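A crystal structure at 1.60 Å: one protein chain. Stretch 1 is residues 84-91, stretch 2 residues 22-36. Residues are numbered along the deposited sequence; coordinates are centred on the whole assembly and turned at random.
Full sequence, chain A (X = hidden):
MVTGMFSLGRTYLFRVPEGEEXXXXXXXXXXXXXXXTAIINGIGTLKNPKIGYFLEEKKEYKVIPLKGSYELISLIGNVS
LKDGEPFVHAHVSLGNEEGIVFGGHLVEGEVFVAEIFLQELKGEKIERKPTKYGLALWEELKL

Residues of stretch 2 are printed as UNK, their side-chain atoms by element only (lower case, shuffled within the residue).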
ATOM      1  N   GLY A  84      25.722   6.992  -4.120  1.00 17.54           N
ATOM      2  CA  GLY A  84      26.024   8.066  -3.179  1.00 17.92           C
ATOM      3  C   GLY A  84      24.892   9.011  -2.822  1.00 17.66           C
ATOM      4  O   GLY A  84      25.086   9.950  -2.045  1.00 19.36           O
ATOM      5  N   GLU A  85      23.723   8.795  -3.423  1.00 16.14           N
ATOM      6  CA  GLU A  85      22.603   9.701  -3.261  1.00 15.65           C
ATOM      7  C   GLU A  85      21.328   8.921  -2.957  1.00 13.09           C
ATOM      8  O   GLU A  85      21.158   7.777  -3.424  1.00 12.40           O
ATOM      9  CB  GLU A  85      22.381  10.494  -4.550  1.00 16.15           C
ATOM     10  CG  GLU A  85      23.547  11.393  -4.926  1.00 20.17           C
ATOM     11  CD  GLU A  85      23.709  12.583  -4.003  1.00 24.55           C
ATOM     12  OE1 GLU A  85      24.782  13.226  -4.064  1.00 30.53           O
ATOM     13  OE2 GLU A  85      22.786  12.898  -3.222  1.00 27.34           O
ATOM     14  N   PRO A  86      20.398   9.529  -2.231  1.00 12.50           N
ATOM     15  CA  PRO A  86      19.113   8.848  -2.045  1.00 11.13           C
ATOM     16  C   PRO A  86      18.433   8.669  -3.386  1.00 10.53           C
ATOM     17  O   PRO A  86      18.409   9.598  -4.218  1.00 11.10           O
ATOM     18  CB  PRO A  86      18.318   9.799  -1.131  1.00 11.67           C
ATOM     19  CG  PRO A  86      18.948  11.092  -1.270  1.00 12.16           C
ATOM     20  CD  PRO A  86      20.420  10.820  -1.542  1.00 12.19           C
ATOM     21  N   PHE A  87      17.854   7.488  -3.587  1.00  8.73           N
ATOM     22  CA  PHE A  87      17.251   7.068  -4.836  1.00  8.83           C
ATOM     23  C   PHE A  87      15.854   6.475  -4.548  1.00  9.46           C
ATOM     24  O   PHE A  87      15.683   5.631  -3.662  1.00 10.01           O
ATOM     25  CB  PHE A  87      18.123   6.023  -5.533  1.00  9.58           C
ATOM     26  CG  PHE A  87      17.575   5.546  -6.823  1.00 10.50           C
ATOM     27  CD1 PHE A  87      17.860   6.225  -7.975  1.00 14.15           C
ATOM     28  CD2 PHE A  87      16.773   4.412  -6.899  1.00 10.17           C
ATOM     29  CE1 PHE A  87      17.363   5.787  -9.202  1.00 14.40           C
ATOM     30  CE2 PHE A  87      16.255   3.990  -8.109  1.00 13.74           C
ATOM     31  CZ  PHE A  87      16.585   4.689  -9.267  1.00 13.64           C
ATOM     32  N   VAL A  88      14.869   6.956  -5.294  1.00  9.79           N
ATOM     33  CA  VAL A  88      13.465   6.626  -5.068  1.00 10.27           C
ATOM     34  C   VAL A  88      13.008   5.577  -6.083  1.00 11.07           C
ATOM     35  O   VAL A  88      13.167   5.751  -7.294  1.00 13.30           O
ATOM     36  CB  VAL A  88      12.579   7.875  -5.149  1.00 10.48           C
ATOM     37  CG1 VAL A  88      11.174   7.549  -4.625  1.00 12.24           C
ATOM     38  CG2 VAL A  88      13.198   9.022  -4.359  1.00 11.58           C
ATOM     39  N   HIS A  89      12.469   4.467  -5.577  1.00 10.46           N
ATOM     40  CA  HIS A  89      11.935   3.398  -6.421  1.00 10.27           C
ATOM     41  C   HIS A  89      10.520   3.155  -5.978  1.00 10.35           C
ATOM     42  O   HIS A  89      10.286   2.815  -4.825  1.00 11.11           O
ATOM     43  CB  HIS A  89      12.763   2.130  -6.324  1.00 11.08           C
ATOM     44  CG  HIS A  89      12.355   1.067  -7.288  1.00 15.29           C
ATOM     45  ND1 HIS A  89      11.972   1.357  -8.584  1.00 20.25           N
ATOM     46  CD2 HIS A  89      12.227  -0.276  -7.146  1.00 17.05           C
ATOM     47  CE1 HIS A  89      11.656   0.230  -9.204  1.00 20.15           C
ATOM     48  NE2 HIS A  89      11.814  -0.771  -8.359  1.00 19.15           N
ATOM     49  N   ALA A  90       9.569   3.349  -6.883  1.00  9.66           N
ATOM     50  CA  ALA A  90       8.165   3.130  -6.549  1.00  8.74           C
ATOM     51  C   ALA A  90       7.355   2.558  -7.691  1.00  8.47           C
ATOM     52  O   ALA A  90       7.684   2.734  -8.853  1.00  9.67           O
ATOM     53  CB  ALA A  90       7.522   4.414  -6.085  1.00  9.48           C
ATOM     54  N   HIS A  91       6.265   1.890  -7.344  1.00  7.53           N
ATOM     55  CA  HIS A  91       5.293   1.361  -8.310  1.00  7.43           C
ATOM     56  C   HIS A  91       3.965   2.019  -8.018  1.00  7.26           C
ATOM     57  O   HIS A  91       3.684   2.394  -6.884  1.00  7.78           O
ATOM     58  CB  HIS A  91       5.119  -0.157  -8.198  1.00  7.71           C
ATOM     59  CG  HIS A  91       6.264  -0.934  -8.771  1.00 10.29           C
ATOM     60  ND1 HIS A  91       6.082  -1.965  -9.664  1.00 18.72           N
ATOM     61  CD2 HIS A  91       7.602  -0.793  -8.632  1.00 13.27           C
ATOM     62  CE1 HIS A  91       7.256  -2.476  -9.992  1.00 14.71           C
ATOM     63  NE2 HIS A  91       8.197  -1.785  -9.378  1.00 14.24           N
ATOM     64  N   UNK A  22       6.737  13.898  -9.005  1.00  9.28           N
ATOM     65  CA  UNK A  22       6.741  13.177  -7.729  1.00  9.70           C
ATOM     66  C   UNK A  22       8.060  12.531  -7.264  1.00  9.70           C
ATOM     67  O   UNK A  22       8.454  12.681  -6.096  1.00  9.03           O
ATOM     68  c   UNK A  22       5.076  12.378  -5.331  1.00 11.09           C
ATOM     69  c   UNK A  22       4.182  10.420  -6.650  1.00 13.06           C
ATOM     70  c   UNK A  22       5.608  12.154  -7.763  1.00  9.96           C
ATOM     71  c   UNK A  22       5.346  11.400  -6.460  1.00 11.26           C
ATOM     72  N   UNK A  23       8.709  11.767  -8.141  1.00  9.51           N
ATOM     73  CA  UNK A  23       9.957  11.083  -7.774  1.00 10.47           C
ATOM     74  C   UNK A  23      11.033  12.101  -7.427  1.00  9.98           C
ATOM     75  O   UNK A  23      11.746  11.952  -6.424  1.00 10.64           O
ATOM     76  c   UNK A  23       9.549   8.890  -9.103  1.00 13.08           C
ATOM     77  c   UNK A  23      10.470  10.086  -8.842  1.00 10.60           C
ATOM     78  c   UNK A  23      10.064   8.152 -10.317  1.00 15.68           C
ATOM     79  c   UNK A  23       9.471   7.962  -7.900  1.00 13.75           C
ATOM     80  N   UNK A  24      11.097  13.160  -8.230  1.00  9.98           N
ATOM     81  CA  UNK A  24      12.051  14.235  -8.025  1.00 10.08           C
ATOM     82  C   UNK A  24      11.841  14.882  -6.686  1.00 10.00           C
ATOM     83  O   UNK A  24      12.791  15.067  -5.936  1.00 10.10           O
ATOM     84  o   UNK A  24      12.278  14.575 -10.399  1.00 11.90           O
ATOM     85  c   UNK A  24      12.969  16.359  -9.025  1.00 11.62           C
ATOM     86  c   UNK A  24      11.936  15.237  -9.174  1.00  9.89           C
ATOM     87  N   UNK A  25      10.597  15.194  -6.338  1.00  9.64           N
ATOM     88  CA  UNK A  25      10.323  15.848  -5.069  1.00  9.21           C
ATOM     89  C   UNK A  25      10.733  14.951  -3.904  1.00  8.85           C
ATOM     90  O   UNK A  25      11.355  15.397  -2.966  1.00  9.48           O
ATOM     91  c   UNK A  25       8.202  15.961  -2.529  1.00 10.49           C
ATOM     92  c   UNK A  25       8.834  16.208  -4.949  1.00  8.72           C
ATOM     93  c   UNK A  25       7.836  16.470  -1.306  1.00 11.98           C
ATOM     94  o   UNK A  25       7.310  18.313   0.051  1.00 13.78           O
ATOM     95  c   UNK A  25       8.433  16.786  -3.617  1.00 10.16           C
ATOM     96  c   UNK A  25       8.301  18.157  -3.428  1.00 11.34           C
ATOM     97  c   UNK A  25       7.930  18.674  -2.204  1.00 10.28           C
ATOM     98  c   UNK A  25       7.704  17.818  -1.155  1.00 12.56           C
ATOM     99  N   UNK A  26      10.406  13.666  -3.977  1.00  8.36           N
ATOM    100  CA  UNK A  26      10.682  12.795  -2.850  1.00  8.86           C
ATOM    101  C   UNK A  26      12.207  12.713  -2.687  1.00  9.16           C
ATOM    102  O   UNK A  26      12.691  12.778  -1.569  1.00  8.88           O
ATOM    103  c   UNK A  26      10.013  11.387  -2.987  1.00  9.03           C
ATOM    104  c   UNK A  26       7.780  10.318  -3.394  1.00 10.20           C
ATOM    105  c   UNK A  26      10.524  10.454  -1.875  1.00 11.26           C
ATOM    106  c   UNK A  26       8.488  11.514  -2.915  1.00  8.72           C
ATOM    107  N   UNK A  27      12.952  12.610  -3.792  1.00  9.60           N
ATOM    108  CA  UNK A  27      14.419  12.617  -3.753  1.00  9.20           C
ATOM    109  C   UNK A  27      14.965  13.892  -3.103  1.00  8.66           C
ATOM    110  O   UNK A  27      15.809  13.835  -2.188  1.00  9.27           O
ATOM    111  c   UNK A  27      16.527  12.576  -5.171  1.00 11.16           C
ATOM    112  n   UNK A  27      19.460  11.786  -7.571  1.00 27.36           N
ATOM    113  c   UNK A  27      18.627  12.451  -6.501  1.00 22.16           C
ATOM    114  c   UNK A  27      15.002  12.450  -5.150  1.00 10.16           C
ATOM    115  c   UNK A  27      17.134  12.263  -6.548  1.00 17.68           C
ATOM    116  N   UNK A  28      14.462  15.044  -3.550  1.00  8.98           N
ATOM    117  CA  UNK A  28      14.924  16.323  -3.024  1.00  9.18           C
ATOM    118  C   UNK A  28      14.571  16.510  -1.540  1.00  9.18           C
ATOM    119  O   UNK A  28      15.338  17.104  -0.757  1.00  9.81           O
ATOM    120  c   UNK A  28      15.066  17.578  -5.240  1.00 10.20           C
ATOM    121  o   UNK A  28      16.226  17.140  -5.368  1.00 13.49           O
ATOM    122  n   UNK A  28      14.401  18.161  -6.239  1.00 11.05           N
ATOM    123  c   UNK A  28      14.341  17.457  -3.885  1.00  9.77           C
ATOM    124  N   UNK A  29      13.383  16.044  -1.171  1.00  9.02           N
ATOM    125  CA  UNK A  29      12.967  16.009   0.231  1.00  9.32           C
ATOM    126  C   UNK A  29      14.025  15.210   1.057  1.00  8.80           C
ATOM    127  O   UNK A  29      14.499  15.684   2.103  1.00  8.73           O
ATOM    128  c   UNK A  29      10.508  16.064   2.566  1.00 17.92           C
ATOM    129  c   UNK A  29      11.021  13.554   3.551  1.00 15.75           C
ATOM    130  c   UNK A  29      10.461  14.461   4.334  1.00 13.04           C
ATOM    131  c   UNK A  29      11.152  15.137   1.767  1.00 12.36           C
ATOM    132  c   UNK A  29      11.556  15.443   0.364  1.00  9.23           C
ATOM    133  c   UNK A  29      11.404  13.877   2.280  1.00 14.16           C
ATOM    134  c   UNK A  29      10.153  15.718   3.865  1.00 17.19           C
ATOM    135  N   UNK A  30      14.353  13.999   0.618  1.00  8.73           N
ATOM    136  CA  UNK A  30      15.284  13.169   1.347  1.00  9.29           C
ATOM    137  C   UNK A  30      16.661  13.836   1.380  1.00 10.60           C
ATOM    138  O   UNK A  30      17.318  13.780   2.387  1.00  9.98           O
ATOM    139  s   UNK A  30      13.827  10.819   1.021  1.00  9.79           S
ATOM    140  c   UNK A  30      15.364  11.751   0.781  1.00  9.60           C
ATOM    141  N   UNK A  31      17.083  14.489   0.298  1.00 11.02           N
ATOM    142  CA  UNK A  31      18.377  15.184   0.336  1.00 11.43           C
ATOM    143  C   UNK A  31      18.409  16.259   1.393  1.00 12.06           C
ATOM    144  O   UNK A  31      19.389  16.363   2.160  1.00 13.47           O
ATOM    145  c   UNK A  31      19.508  15.325  -3.337  1.00 18.14           C
ATOM    146  n   UNK A  31      20.327  14.809  -5.616  1.00 26.59           N
ATOM    147  c   UNK A  31      18.734  15.755  -1.027  1.00 12.03           C
ATOM    148  c   UNK A  31      19.071  14.698  -2.018  1.00 13.73           C
ATOM    149  c   UNK A  31      19.862  14.250  -4.290  1.00 22.61           C
ATOM    150  N   UNK A  32      17.342  17.042   1.454  1.00 12.32           N
ATOM    151  CA  UNK A  32      17.224  18.105   2.416  1.00 13.06           C
ATOM    152  C   UNK A  32      17.241  17.568   3.837  1.00 12.06           C
ATOM    153  O   UNK A  32      17.928  18.109   4.709  1.00 13.11           O
ATOM    154  c   UNK A  32      16.872  22.170   4.053  1.00 27.42           C
ATOM    155  c   UNK A  32      15.951  18.911   2.187  1.00 14.05           C
ATOM    156  n   UNK A  32      16.304  21.845   5.407  1.00 31.52           N
ATOM    157  c   UNK A  32      15.830  20.092   3.137  1.00 17.36           C
ATOM    158  c   UNK A  32      17.082  20.928   3.200  1.00 24.90           C
ATOM    159  N   UNK A  33      16.497  16.497   4.080  1.00 10.55           N
ATOM    160  CA  UNK A  33      16.375  15.947   5.430  1.00 11.16           C
ATOM    161  C   UNK A  33      17.541  15.056   5.832  1.00 10.86           C
ATOM    162  O   UNK A  33      17.614  14.609   6.981  1.00 10.92           O
ATOM    163  c   UNK A  33      15.085  15.127   5.533  1.00 11.37           C
ATOM    164  o   UNK A  33      13.577  18.094   6.317  1.00 23.14           O
ATOM    165  c   UNK A  33      13.821  15.943   5.389  1.00 13.65           C
ATOM    166  c   UNK A  33      13.620  16.873   6.561  1.00 17.38           C
ATOM    167  o   UNK A  33      13.574  16.427   7.725  1.00 14.58           O
ATOM    168  N   UNK A  34      18.424  14.740   4.905  1.00  9.85           N
ATOM    169  CA  UNK A  34      19.467  13.770   5.181  1.00 10.37           C
ATOM    170  C   UNK A  34      18.931  12.356   5.393  1.00 10.37           C
ATOM    171  O   UNK A  34      19.417  11.605   6.255  1.00 11.31           O
ATOM    172  N   UNK A  35      17.908  11.986   4.615  1.00  9.96           N
ATOM    173  CA  UNK A  35      17.374  10.640   4.650  1.00  9.69           C
ATOM    174  C   UNK A  35      18.035   9.794   3.580  1.00  9.70           C
ATOM    175  O   UNK A  35      18.108  10.201   2.409  1.00 10.26           O
ATOM    176  c   UNK A  35      15.114  11.364   5.584  1.00 10.11           C
ATOM    177  c   UNK A  35      15.247   9.221   4.235  1.00 11.57           C
ATOM    178  c   UNK A  35      13.660  11.790   5.274  1.00 11.03           C
ATOM    179  c   UNK A  35      15.833  10.652   4.431  1.00  9.60           C
ATOM    180  N   UNK A  36      18.501   8.629   3.973  1.00 10.04           N
ATOM    181  CA  UNK A  36      19.139   7.699   3.067  1.00 11.46           C
ATOM    182  C   UNK A  36      18.259   6.497   2.770  1.00 11.38           C
ATOM    183  O   UNK A  36      18.287   5.985   1.632  1.00 12.06           O
ATOM    184  c   UNK A  36      22.941   7.622   3.772  1.00 25.93           C
ATOM    185  c   UNK A  36      20.453   7.190   3.656  1.00 13.58           C
ATOM    186  o   UNK A  36      23.814   8.171   3.058  1.00 29.39           O
ATOM    187  c   UNK A  36      21.547   8.233   3.796  1.00 17.80           C
ATOM    188  o   UNK A  36      23.146   6.603   4.457  1.00 27.92           O
TER

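Position 22 opens the helix with four side-chain carbons forked at the second, out of reach of the strand; this is Leu 22, whose apolar chain suits its buried site. Position 23 has the same make-up, four carbons forked at the second. Its CA-to-CB bond points sideways, but the end of the chain comes nearer and touches Val 88 and Ala 90. It is Leu 23, whose CD2 lies 3.7 Å from CG1 of Val 88 and 4.4 Å from CB of Ala 90, a chain long enough to reach two strand residues.

Position 24 has one carbon carrying an oxygen and a carbon, a branched hydroxyl: Thr 24, its CA-to-CB bond pointing away from the strand. A polar residue suits this exposed site, and its OG1 is hydrogen-bonded to a residue just before or after one of the stretches. At position 25 a carbon leads to a six-carbon ring bearing an oxygen, so it is Tyr 25; its CA-to-CB bond points away from the strand, the residue is buried, and its hydroxyl is hydrogen-bonded elsewhere in the structure.

Position 26 has four carbons forked at the first, one arm two carbons long. This is Ile 26, and its CG2 packs 3.9 Å from CG2 of Val 88. Position 27 has four carbons in a row ending in nitrogen: Lys 27. All four chi angles are t, and the extended chain passes the strand with its CG 3.6 Å from the O of Pro 86, while its backbone N lies 3.6 Å from CG2 of Val 88. A lysine can offer methylene groups to the contact and still keep its charge at the margin.

Position 28 has two carbons, the second carrying one oxygen and one nitrogen. The amide identifies Asn 28, a polar residue suited to a partly exposed site without strand contact. Position 29, a carbon and a plain six-carbon ring, is Phe 29, buried beyond reach of the strand. At position 30 a single carbon bears sulfur: Cys 30, small enough for a buried site where its CB meets CB of Pro 86 at 4.0 Å.

Position 31 is again four carbons ending in nitrogen, Lys 31. Its CG lies 3.7 Å from CG of Pro 86, and its NZ forms a long salt bridge of 3.9 Å with OE2 of Glu 85. Position 32 repeats that composition as Lys 32, exposed and out of reach. Position 33, three carbons with two oxygens on the third, is Glu 33, the last helical residue, whose OE2 is hydrogen-bonded elsewhere in the structure.

Position 34 has no side chain: Gly 34, whose positive phi in a Schellman motif favours glycine. Position 35, four carbons forked at the first with one two-carbon arm, is Ile 35; the residue is buried and the end of its side chain leads away from the strand, while its backbone O lies 3.6 Å from CB of Pro 86. Position 36, three carbons and two terminal oxygens, is Glu 36, an exposed acid.

From Pro 86 on the strand alternates: Pro 86, Val 88 and Ala 90 point toward the helix, Phe 87 and His 89 away; Glu 85 points toward it as well. No hydrogen bond crosses between the stretches. Apolar packing around Pro 86 and Val 88 dominates, with Lys 27, Lys 31 and Glu 85 at its margin.

Stretch 2, residues 22-36: LLTYIKNFCKKEGIE
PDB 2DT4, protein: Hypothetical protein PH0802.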